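Local coordinates for protein dephospho-CoA kinase (Mycobacterium paratuberculosis, PDB 6N39) that probably phosphorylates the 3'-hydroxyl of dephospho-CoA with ATP, the last step of coenzyme A synthesis, and carries a C-terminal UPF0157 domain involved in its folding, at residues D268-I274 with R337-I343; R249-G254 with A354-V358; L134-A140 with A177-N183; A34-G39 with S114-D119. All coordinates share one frame; numbering follows the deposited sequence.

Contact 1. Residues D268-I274 with R337-I343; sequences DVIDIQI and RPTNVHI
The carbonyl oxygen of P338 is gripped by three N-H groups: the backbone N of I270 from the neighbouring strand, and NE and NH2 of R337. The I270 bond is the longest of the three, N to P338 O 3.2 Å, yet nearly straight at 170°. R337 NH2 approaches in the carbonyl plane, on a lone pair, whereas NE sits above that plane. Bent at its second and third torsions, the arginine folds back onto this carbonyl of the next residue in its own segment and leaves its outer edge facing D268. There NH1 and NH2 both reach one oxygen, D268 OD1, in an end-on salt bridge whose NH2 to OD1 distance is 2.9 Å. I270 lies over one guanidinium face, its CG1 above the centre, so the group is fixed both at its rim and from above; Q231 takes a further bond from NH1.

D271 OD2 is a second shared acceptor. H342 NE2 meets it at 3.0 Å on its anti lone pair, ring and carboxylate being nearly coplanar (16°), while N340 ND2 comes from above the carboxylate plane at a longer 3.3 Å. H342 ND1 has a hydrogen bond with K327 NZ, consistent with a ring that carries its proton on NE2 and is fixed at both nitrogens. On the other face, I274 CD1 packs on V341 CG1 at 3.6 Å, and I272 and T339 face helix 228-243. Backbone bonds such as H342 N to I272 O, 2.8 Å, join strands running at 22°, the parallel central pair of the mixed four-stranded sheet in the UPF0157 (GrpB) region.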
# COMPACT_ATOMS: atom_id res chain seq x y z
N ASP A 268 -2.81 1.95 17.76
CA ASP A 268 -2.37 1.22 16.56
C ASP A 268 -2.98 1.84 15.30
O ASP A 268 -3.83 1.28 14.60
CB ASP A 268 -2.70 -0.27 16.67
CG ASP A 268 -1.91 -1.13 15.64
OD1 ASP A 268 -1.43 -0.58 14.63
OD2 ASP A 268 -1.79 -2.35 15.85
N VAL A 269 -2.48 3.03 14.98
CA VAL A 269 -2.82 3.70 13.74
C VAL A 269 -1.55 4.36 13.23
O VAL A 269 -0.82 4.99 14.00
CB VAL A 269 -3.98 4.71 13.93
CG1 VAL A 269 -3.71 5.59 15.12
CG2 VAL A 269 -4.20 5.53 12.65
N ILE A 270 -1.25 4.19 11.95
CA ILE A 270 -0.03 4.72 11.37
C ILE A 270 -0.31 6.11 10.82
O ILE A 270 -1.23 6.29 10.01
CB ILE A 270 0.52 3.78 10.28
CG1 ILE A 270 1.06 2.50 10.95
CG2 ILE A 270 1.60 4.48 9.45
CD1 ILE A 270 1.65 1.50 9.98
N ASP A 271 0.47 7.11 11.24
CA ASP A 271 0.33 8.46 10.70
C ASP A 271 1.38 8.73 9.64
O ASP A 271 2.57 8.46 9.86
CB ASP A 271 0.44 9.53 11.79
CG ASP A 271 -0.72 9.47 12.75
OD1 ASP A 271 -0.67 8.64 13.68
OD2 ASP A 271 -1.67 10.25 12.57
N ILE A 272 0.93 9.30 8.51
CA ILE A 272 1.78 9.69 7.39
C ILE A 272 1.51 11.16 7.08
O ILE A 272 0.36 11.60 7.12
CB ILE A 272 1.47 8.86 6.13
CG1 ILE A 272 1.53 7.36 6.42
CG2 ILE A 272 2.41 9.28 5.00
CD1 ILE A 272 2.94 6.87 6.83
N GLN A 273 2.55 11.91 6.74
CA GLN A 273 2.35 13.27 6.23
C GLN A 273 2.81 13.34 4.78
O GLN A 273 3.95 12.99 4.47
CB GLN A 273 3.11 14.30 7.07
CG GLN A 273 2.93 15.72 6.53
CD GLN A 273 3.59 16.76 7.40
OE1 GLN A 273 2.91 17.43 8.20
NE2 GLN A 273 4.91 16.93 7.25
N ILE A 274 1.92 13.81 3.90
CA ILE A 274 2.28 14.24 2.56
C ILE A 274 2.46 15.76 2.59
O ILE A 274 1.52 16.49 2.94
CB ILE A 274 1.20 13.85 1.54
CG1 ILE A 274 0.95 12.33 1.55
CG2 ILE A 274 1.59 14.34 0.15
CD1 ILE A 274 -0.25 11.93 0.67
N ARG A 337 -5.48 -2.15 8.44
CA ARG A 337 -4.34 -1.25 8.61
C ARG A 337 -4.82 0.19 8.73
O ARG A 337 -4.63 1.02 7.83
CB ARG A 337 -3.36 -1.40 7.44
CG ARG A 337 -2.06 -0.54 7.54
CD ARG A 337 -1.31 -0.73 8.86
NE ARG A 337 -1.89 0.07 9.95
CZ ARG A 337 -1.72 -0.21 11.24
NH1 ARG A 337 -0.98 -1.26 11.60
NH2 ARG A 337 -2.31 0.55 12.16
N PRO A 338 -5.45 0.54 9.86
CA PRO A 338 -5.81 1.94 10.09
C PRO A 338 -4.60 2.86 9.91
O PRO A 338 -3.50 2.58 10.40
CB PRO A 338 -6.32 1.94 11.53
CG PRO A 338 -6.84 0.53 11.74
CD PRO A 338 -5.86 -0.33 10.98
N THR A 339 -4.83 3.96 9.19
CA THR A 339 -3.80 4.88 8.74
C THR A 339 -4.41 6.27 8.62
O THR A 339 -5.47 6.42 8.01
CB THR A 339 -3.27 4.48 7.34
OG1 THR A 339 -2.94 3.09 7.30
CG2 THR A 339 -2.05 5.30 6.95
N ASN A 340 -3.75 7.28 9.18
CA ASN A 340 -4.09 8.68 8.93
C ASN A 340 -3.10 9.28 7.94
O ASN A 340 -1.90 9.08 8.07
CB ASN A 340 -4.05 9.50 10.23
CG ASN A 340 -5.08 9.08 11.22
OD1 ASN A 340 -6.19 8.70 10.85
ND2 ASN A 340 -4.73 9.15 12.50
N VAL A 341 -3.61 10.02 6.96
CA VAL A 341 -2.76 10.65 5.96
C VAL A 341 -3.02 12.15 6.02
O VAL A 341 -4.01 12.65 5.47
CB VAL A 341 -3.01 10.10 4.55
CG1 VAL A 341 -2.11 10.80 3.52
CG2 VAL A 341 -2.74 8.60 4.51
N HIS A 342 -2.13 12.88 6.69
CA HIS A 342 -2.23 14.33 6.80
C HIS A 342 -1.58 14.98 5.58
O HIS A 342 -0.46 14.61 5.21
CB HIS A 342 -1.53 14.82 8.08
CG HIS A 342 -1.94 14.09 9.33
ND1 HIS A 342 -2.94 14.54 10.16
CD2 HIS A 342 -1.48 12.95 9.89
CE1 HIS A 342 -3.09 13.70 11.17
NE2 HIS A 342 -2.21 12.72 11.03
N ILE A 343 -2.25 15.95 4.98
CA ILE A 343 -1.71 16.66 3.83
C ILE A 343 -1.50 18.10 4.26
O ILE A 343 -2.48 18.82 4.53
CB ILE A 343 -2.65 16.58 2.62
CG1 ILE A 343 -3.09 15.13 2.38
CG2 ILE A 343 -1.97 17.17 1.37
CD1 ILE A 343 -3.97 14.98 1.17
O HOH W 1 0.20 -3.44 13.54

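Contact 2. Residues R249-G254 with A354-V358; sequences RVDHVG and ALLFV
R249 meets L355 through the flat of its guanidinium: L355 CD1 stands over the centre of one face, 3.7 Å from R249 CZ, the two side chains coming from opposite directions. That group is held in place from within its own segment. Its NE and NH2 take the two carboxylate oxygens of D251 side-on, one each, the NH2 to OD1 bond being 2.8 Å and almost straight at 174°. NH1 has a further salt bridge to the C-terminal carboxylate of P415, a residue that the L355 side chain also touches.

At D251 the other leucine branch takes over. L355 CD2 lies 3.6 Å from D251 CG, the side chains crossing at about a right angle, so the two methyls of one leucine cover both partners of the ion pair. The fork at CG separates the methyls, and chi2 (174°) turns one to each target.

V253 also points at the helix. Its CG1 is 3.7 Å from the carbonyl oxygen of A354 and 4.1 Å from L355 CD2, while V358 CG2 rests against its CA. One residue on, the same V358 methyl comes to 3.5 Å from the backbone N of G254. A water joins this N to the helix, accepting from G254 N at 2.9 Å and donating to A354 O.

No direct hydrogen bond joins 249-254, on the edge strand of its sheet, to 354-358 of helix 349-363. The chemistry implies attachment by methyl groups and one water; the arginine, shared between D251 and the P415 carboxylate, probably offsets their charge where the leucine methyls lie against it.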
# COMPACT_ATOMS: atom_id res chain seq x y z
N ARG A 249 7.35 15.61 -0.42
CA ARG A 249 7.96 14.56 0.40
C ARG A 249 6.84 13.86 1.14
O ARG A 249 5.73 14.40 1.28
CB ARG A 249 9.02 15.11 1.37
CG ARG A 249 8.52 16.19 2.33
CD ARG A 249 9.67 16.74 3.22
NE ARG A 249 10.09 15.75 4.21
CZ ARG A 249 11.14 15.87 5.02
NH1 ARG A 249 11.88 16.97 5.00
NH2 ARG A 249 11.43 14.89 5.86
N VAL A 250 7.11 12.63 1.56
CA VAL A 250 6.12 11.81 2.26
C VAL A 250 6.84 11.15 3.43
O VAL A 250 7.92 10.59 3.24
CB VAL A 250 5.50 10.75 1.33
CG1 VAL A 250 4.41 9.94 2.07
CG2 VAL A 250 4.93 11.40 0.08
N ASP A 251 6.26 11.24 4.63
CA ASP A 251 7.02 10.86 5.82
C ASP A 251 6.15 10.12 6.82
O ASP A 251 5.00 10.50 7.06
CB ASP A 251 7.61 12.09 6.52
CG ASP A 251 8.60 12.85 5.65
OD1 ASP A 251 9.81 12.55 5.72
OD2 ASP A 251 8.16 13.76 4.90
N HIS A 252 6.72 9.10 7.44
CA HIS A 252 6.11 8.41 8.58
C HIS A 252 6.29 9.29 9.81
O HIS A 252 7.41 9.66 10.15
CB HIS A 252 6.80 7.05 8.74
CG HIS A 252 6.23 6.17 9.81
ND1 HIS A 252 6.93 5.10 10.33
CD2 HIS A 252 5.05 6.19 10.47
CE1 HIS A 252 6.20 4.50 11.25
NE2 HIS A 252 5.06 5.14 11.36
N VAL A 253 5.19 9.67 10.47
CA VAL A 253 5.25 10.58 11.60
C VAL A 253 4.46 9.99 12.76
O VAL A 253 3.87 8.92 12.66
CB VAL A 253 4.73 11.99 11.24
CG1 VAL A 253 5.60 12.60 10.13
CG2 VAL A 253 3.27 11.90 10.78
N GLY A 254 4.43 10.72 13.87
CA GLY A 254 3.62 10.30 15.00
C GLY A 254 4.26 9.19 15.81
O GLY A 254 5.42 8.82 15.62
N ALA A 354 5.02 18.28 12.56
CA ALA A 354 4.86 16.83 12.44
C ALA A 354 6.20 16.11 12.29
O ALA A 354 6.40 15.01 12.83
CB ALA A 354 3.93 16.49 11.27
N LEU A 355 7.14 16.72 11.57
CA LEU A 355 8.48 16.14 11.41
C LEU A 355 9.33 16.35 12.67
O LEU A 355 10.04 15.43 13.15
CB LEU A 355 9.15 16.78 10.19
CG LEU A 355 8.43 16.63 8.83
CD1 LEU A 355 9.11 17.42 7.74
CD2 LEU A 355 8.33 15.16 8.39
N LEU A 356 9.23 17.56 13.24
CA LEU A 356 10.02 17.90 14.42
C LEU A 356 9.66 16.99 15.60
O LEU A 356 10.54 16.59 16.36
CB LEU A 356 9.80 19.37 14.80
CG LEU A 356 10.37 19.82 16.15
CD1 LEU A 356 11.89 19.60 16.22
CD2 LEU A 356 10.03 21.31 16.48
N PHE A 357 8.37 16.70 15.78
CA PHE A 357 7.91 15.95 16.95
C PHE A 357 8.59 14.59 17.01
O PHE A 357 9.07 14.16 18.07
CB PHE A 357 6.38 15.82 16.86
CG PHE A 357 5.71 15.23 18.08
CD1 PHE A 357 5.59 15.95 19.25
CD2 PHE A 357 5.13 13.97 18.01
CE1 PHE A 357 4.94 15.40 20.36
CE2 PHE A 357 4.47 13.43 19.09
CZ PHE A 357 4.38 14.15 20.27
N VAL A 358 8.69 13.91 15.86
CA VAL A 358 9.40 12.64 15.80
C VAL A 358 10.86 12.81 16.17
O VAL A 358 11.40 12.05 17.00
CB VAL A 358 9.26 12.00 14.40
CG1 VAL A 358 10.07 10.72 14.33
CG2 VAL A 358 7.80 11.73 14.10
O HOH W 2 4.85 13.50 14.47

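Contact 3. Residues L134-A140 with A177-N183; sequences LVVIVYA and ADIWLDN
Y139 and W180 stack face to face, offset: the tyrosine ring lies over the five-membered ring of the indole with centroids 3.9 Å apart and planes only 13° from parallel. The overlap is tight, Y139 CE1 coming to 3.1 Å from W180 NE1. The tyrosine reaches this place because its CG sits between the backbone N and carbonyl carbon (chi1 68°), which swings the ring across to the neighbouring strand. Its opposite face receives D182, whose CA is 3.9 Å from the ring centroid in a CH-pi contact, so the ring is sandwiched between W180 and D182. A water in the ring plane, 2.8 Å from Y139 OH, also donates to W180 O. At the indole's far edge I137 CG2 lies 3.8 Å from W180 CZ3, and R174 makes a cation-pi contact with the tryptophan.

The other side of the sheet is aliphatic. V136 CG2 and L134 CD2 both approach I179 CD1, and V136 CG1 faces L181 CD1, with helix 187-210 covering I179 and L181. At the start of the pair the D178 carboxylate turns back to take V135 N, with OD2 to N at 2.8 Å on its anti side; its OD1 has a salt bridge to R238. At the other end N183 N bonds Y139 O at 2.7 Å, and N183 ND2 hydrogen-bonds the carbonyl oxygen of A20 in the predicted ATP-binding loop.

The chemistry implies a parallel strand pair, 24° apart, packed with aliphatic side chains on one face and with the Y139-W180 stack beside I137 and A177 on the other, where the aromatics stay partly open to solvent.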
# COMPACT_ATOMS: atom_id res chain seq x y z
N LEU A 134 -3.65 -2.67 -2.10
CA LEU A 134 -3.53 -3.86 -1.28
C LEU A 134 -2.86 -4.95 -2.11
O LEU A 134 -3.22 -5.15 -3.27
CB LEU A 134 -4.91 -4.33 -0.82
CG LEU A 134 -4.99 -5.44 0.22
CD1 LEU A 134 -4.64 -4.90 1.59
CD2 LEU A 134 -6.40 -6.02 0.20
N VAL A 135 -1.91 -5.66 -1.52
CA VAL A 135 -1.18 -6.72 -2.20
C VAL A 135 -1.28 -7.99 -1.35
O VAL A 135 -0.99 -7.97 -0.15
CB VAL A 135 0.29 -6.33 -2.46
CG1 VAL A 135 1.07 -7.49 -3.07
CG2 VAL A 135 0.38 -5.10 -3.40
N VAL A 136 -1.69 -9.09 -1.99
CA VAL A 136 -1.76 -10.41 -1.37
C VAL A 136 -0.68 -11.29 -1.99
O VAL A 136 -0.58 -11.40 -3.22
CB VAL A 136 -3.14 -11.07 -1.57
CG1 VAL A 136 -3.20 -12.42 -0.84
CG2 VAL A 136 -4.20 -10.16 -1.05
N ILE A 137 0.13 -11.92 -1.15
CA ILE A 137 1.16 -12.82 -1.66
C ILE A 137 1.00 -14.16 -0.96
O ILE A 137 0.89 -14.21 0.27
CB ILE A 137 2.57 -12.25 -1.46
CG1 ILE A 137 2.63 -10.84 -2.06
CG2 ILE A 137 3.60 -13.16 -2.11
CD1 ILE A 137 4.00 -10.24 -2.17
N VAL A 138 0.93 -15.24 -1.74
CA VAL A 138 0.81 -16.58 -1.21
C VAL A 138 2.20 -17.20 -1.15
O VAL A 138 3.04 -16.93 -2.01
CB VAL A 138 -0.17 -17.44 -2.04
CG1 VAL A 138 0.29 -17.59 -3.48
CG2 VAL A 138 -0.36 -18.78 -1.42
N TYR A 139 2.46 -17.98 -0.11
CA TYR A 139 3.73 -18.67 0.02
C TYR A 139 3.49 -20.06 0.58
O TYR A 139 2.38 -20.40 1.00
CB TYR A 139 4.73 -17.89 0.90
CG TYR A 139 4.33 -17.83 2.35
CD1 TYR A 139 3.38 -16.92 2.79
CD2 TYR A 139 4.89 -18.70 3.30
CE1 TYR A 139 3.00 -16.85 4.11
CE2 TYR A 139 4.51 -18.65 4.63
CZ TYR A 139 3.56 -17.72 5.03
OH TYR A 139 3.17 -17.63 6.35
N ALA A 140 4.55 -20.87 0.59
CA ALA A 140 4.47 -22.24 1.07
C ALA A 140 5.87 -22.73 1.37
O ALA A 140 6.85 -22.25 0.79
CB ALA A 140 3.80 -23.17 0.05
N ALA A 177 4.13 -7.43 0.99
CA ALA A 177 2.82 -8.06 1.12
C ALA A 177 1.99 -7.38 2.21
O ALA A 177 2.39 -7.35 3.38
CB ALA A 177 2.96 -9.55 1.46
N ASP A 178 0.82 -6.86 1.84
CA ASP A 178 -0.14 -6.45 2.86
C ASP A 178 -0.76 -7.66 3.53
O ASP A 178 -1.03 -7.64 4.74
CB ASP A 178 -1.23 -5.57 2.27
CG ASP A 178 -0.67 -4.30 1.68
OD1 ASP A 178 -0.30 -3.41 2.46
OD2 ASP A 178 -0.52 -4.23 0.44
N ILE A 179 -0.99 -8.71 2.75
CA ILE A 179 -1.54 -9.96 3.27
C ILE A 179 -0.61 -11.08 2.84
O ILE A 179 -0.33 -11.25 1.65
CB ILE A 179 -2.98 -10.21 2.77
CG1 ILE A 179 -3.91 -9.09 3.28
CG2 ILE A 179 -3.46 -11.56 3.24
CD1 ILE A 179 -5.25 -9.03 2.59
N TRP A 180 -0.10 -11.82 3.82
CA TRP A 180 0.95 -12.82 3.67
C TRP A 180 0.27 -14.15 3.99
O TRP A 180 0.00 -14.45 5.16
CB TRP A 180 2.08 -12.50 4.64
CG TRP A 180 3.29 -13.37 4.60
CD1 TRP A 180 3.84 -14.04 5.65
CD2 TRP A 180 4.14 -13.61 3.48
NE1 TRP A 180 4.97 -14.71 5.25
CE2 TRP A 180 5.18 -14.46 3.92
CE3 TRP A 180 4.13 -13.20 2.14
CZ2 TRP A 180 6.17 -14.92 3.07
CZ3 TRP A 180 5.12 -13.65 1.31
CH2 TRP A 180 6.13 -14.50 1.77
N LEU A 181 0.00 -14.95 2.97
CA LEU A 181 -0.97 -16.03 3.08
C LEU A 181 -0.29 -17.38 2.87
O LEU A 181 0.26 -17.65 1.79
CB LEU A 181 -2.09 -15.78 2.06
CG LEU A 181 -3.47 -16.33 2.33
CD1 LEU A 181 -4.49 -15.61 1.48
CD2 LEU A 181 -3.43 -17.81 2.00
N ASP A 182 -0.34 -18.23 3.90
CA ASP A 182 0.40 -19.49 3.92
C ASP A 182 -0.44 -20.58 3.26
O ASP A 182 -1.54 -20.89 3.72
CB ASP A 182 0.76 -19.86 5.36
CG ASP A 182 1.65 -21.10 5.46
OD1 ASP A 182 1.88 -21.80 4.45
OD2 ASP A 182 2.14 -21.39 6.57
N ASN A 183 0.09 -21.17 2.19
CA ASN A 183 -0.59 -22.26 1.50
C ASN A 183 0.21 -23.54 1.64
O ASN A 183 0.44 -24.26 0.65
CB ASN A 183 -0.82 -21.91 0.02
CG ASN A 183 -1.59 -22.99 -0.74
OD1 ASN A 183 -2.46 -23.66 -0.17
ND2 ASN A 183 -1.25 -23.19 -2.01
O HOH W 3 1.24 -15.85 7.39

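Contact 4. Residues A34-G39 with S114-D119; sequences AVIVDG and SVVVED
D38 and D119 lie side by side, pointing the same way, their OD2 atoms 3.8 Å apart. A water donates to D38 OD2 at 2.8 Å and lies close to D119 OD2, too close for that distance to be trusted, and may ease the approach of the two carboxylates. A second water accepts from G39 N at 2.9 Å and donates to D119 O, tying the start of helix 39-45 to the end of strand 115-119.

Outward from this pair, each carboxylate has its own holder. D38 OD1 takes the backbone N of V41, an N-cap to helix 39-45. D119 OD1 forms a salt bridge with K22, a predicted ATP-binding residue.

The strands behind them fix the spacing. V117 N bonds V35 O at 2.7 Å, and V37 N bonds V117 O at 2.8 Å. V37 CG2 packs 3.6 Å from V116 CG1 on one face; on the other I36 CD1 lies beside V117 CB, under helix 22-31.

The strands run 26° apart, with D119 beside the Walker A lysine K22, consistent with the edge of a parallel P-loop kinase sheet next to the predicted ATP site.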
# COMPACT_ATOMS: atom_id res chain seq x y z
N ALA A 34 -14.87 -12.31 -6.56
CA ALA A 34 -13.91 -11.36 -7.12
C ALA A 34 -13.79 -11.53 -8.64
O ALA A 34 -14.06 -12.59 -9.20
CB ALA A 34 -12.54 -11.54 -6.48
N VAL A 35 -13.35 -10.45 -9.30
CA VAL A 35 -13.04 -10.45 -10.73
C VAL A 35 -11.55 -10.67 -10.90
O VAL A 35 -10.74 -9.88 -10.39
CB VAL A 35 -13.47 -9.13 -11.39
CG1 VAL A 35 -13.00 -9.08 -12.84
CG2 VAL A 35 -14.98 -8.97 -11.30
N ILE A 36 -11.17 -11.72 -11.64
CA ILE A 36 -9.77 -12.10 -11.83
C ILE A 36 -9.26 -11.55 -13.15
O ILE A 36 -9.74 -11.93 -14.22
CB ILE A 36 -9.60 -13.63 -11.80
CG1 ILE A 36 -10.21 -14.26 -10.53
CG2 ILE A 36 -8.12 -13.99 -12.00
CD1 ILE A 36 -9.84 -13.54 -9.23
N VAL A 37 -8.23 -10.69 -13.10
CA VAL A 37 -7.53 -10.25 -14.30
C VAL A 37 -6.17 -10.93 -14.31
O VAL A 37 -5.28 -10.61 -13.50
CB VAL A 37 -7.40 -8.72 -14.36
CG1 VAL A 37 -6.56 -8.31 -15.57
CG2 VAL A 37 -8.77 -8.09 -14.43
N ASP A 38 -5.98 -11.87 -15.24
CA ASP A 38 -4.76 -12.66 -15.34
C ASP A 38 -4.09 -12.32 -16.66
O ASP A 38 -4.52 -12.78 -17.73
CB ASP A 38 -5.09 -14.15 -15.22
CG ASP A 38 -3.86 -15.04 -15.13
OD1 ASP A 38 -2.86 -14.76 -15.81
OD2 ASP A 38 -3.90 -16.04 -14.38
N GLY A 39 -3.03 -11.52 -16.60
CA GLY A 39 -2.40 -11.03 -17.82
C GLY A 39 -1.87 -12.13 -18.71
O GLY A 39 -1.94 -12.04 -19.94
N SER A 114 -17.60 -4.47 -8.16
CA SER A 114 -16.67 -5.58 -8.14
C SER A 114 -15.34 -5.20 -7.49
O SER A 114 -14.93 -4.03 -7.47
CB SER A 114 -16.40 -6.07 -9.56
OG SER A 114 -17.57 -6.60 -10.15
N VAL A 115 -14.66 -6.21 -6.95
CA VAL A 115 -13.25 -6.12 -6.56
C VAL A 115 -12.44 -6.83 -7.63
O VAL A 115 -12.76 -7.96 -8.02
CB VAL A 115 -13.01 -6.75 -5.18
CG1 VAL A 115 -11.53 -6.67 -4.83
CG2 VAL A 115 -13.91 -6.10 -4.10
N VAL A 116 -11.38 -6.18 -8.12
CA VAL A 116 -10.56 -6.72 -9.20
C VAL A 116 -9.28 -7.28 -8.59
O VAL A 116 -8.53 -6.55 -7.93
CB VAL A 116 -10.23 -5.65 -10.26
CG1 VAL A 116 -9.32 -6.23 -11.36
CG2 VAL A 116 -11.50 -5.11 -10.87
N VAL A 117 -9.02 -8.57 -8.80
CA VAL A 117 -7.78 -9.19 -8.35
C VAL A 117 -6.89 -9.41 -9.56
O VAL A 117 -7.25 -10.15 -10.49
CB VAL A 117 -8.06 -10.51 -7.62
CG1 VAL A 117 -6.73 -11.21 -7.25
CG2 VAL A 117 -8.89 -10.25 -6.38
N GLU A 118 -5.70 -8.79 -9.57
CA GLU A 118 -4.79 -8.87 -10.70
C GLU A 118 -3.61 -9.79 -10.37
O GLU A 118 -2.80 -9.48 -9.49
CB GLU A 118 -4.29 -7.48 -11.09
CG GLU A 118 -5.39 -6.47 -11.25
CD GLU A 118 -5.03 -5.36 -12.22
OE1 GLU A 118 -4.39 -5.66 -13.25
OE2 GLU A 118 -5.38 -4.19 -11.94
N ASP A 119 -3.51 -10.89 -11.11
CA ASP A 119 -2.42 -11.84 -10.97
C ASP A 119 -1.22 -11.34 -11.77
O ASP A 119 -1.25 -11.33 -13.01
CB ASP A 119 -2.87 -13.22 -11.46
CG ASP A 119 -1.84 -14.32 -11.23
OD1 ASP A 119 -0.61 -14.04 -11.28
OD2 ASP A 119 -2.26 -15.48 -11.02
O HOH W 4 -2.39 -9.40 -14.77
O HOH W 5 -4.62 -16.17 -11.63

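Contacts 3 and 4 belong to one five-stranded parallel sheet of the kinase part, each pairing an outermost strand with its inner neighbour. Contact 3 is buried, whereas contacts 1, 2 and 4 are partly buried. The N183 end of contact 3 and the D119 end of contact 4 lie near the predicted ATP-binding loop. Contacts 1 and 2 belong to the UPF0157 part and share a sheet: Q273 N to D251 O, 2.8 Å, is a probable hydrogen bond between them. Contact 1 joins the inner strands by backbone bonds and shared acceptors, whereas contact 2 lays a helix on the edge strand through methyl groups and a water. Contacts 2 and 4 lie farthest apart, with centres about 35 Å from each other.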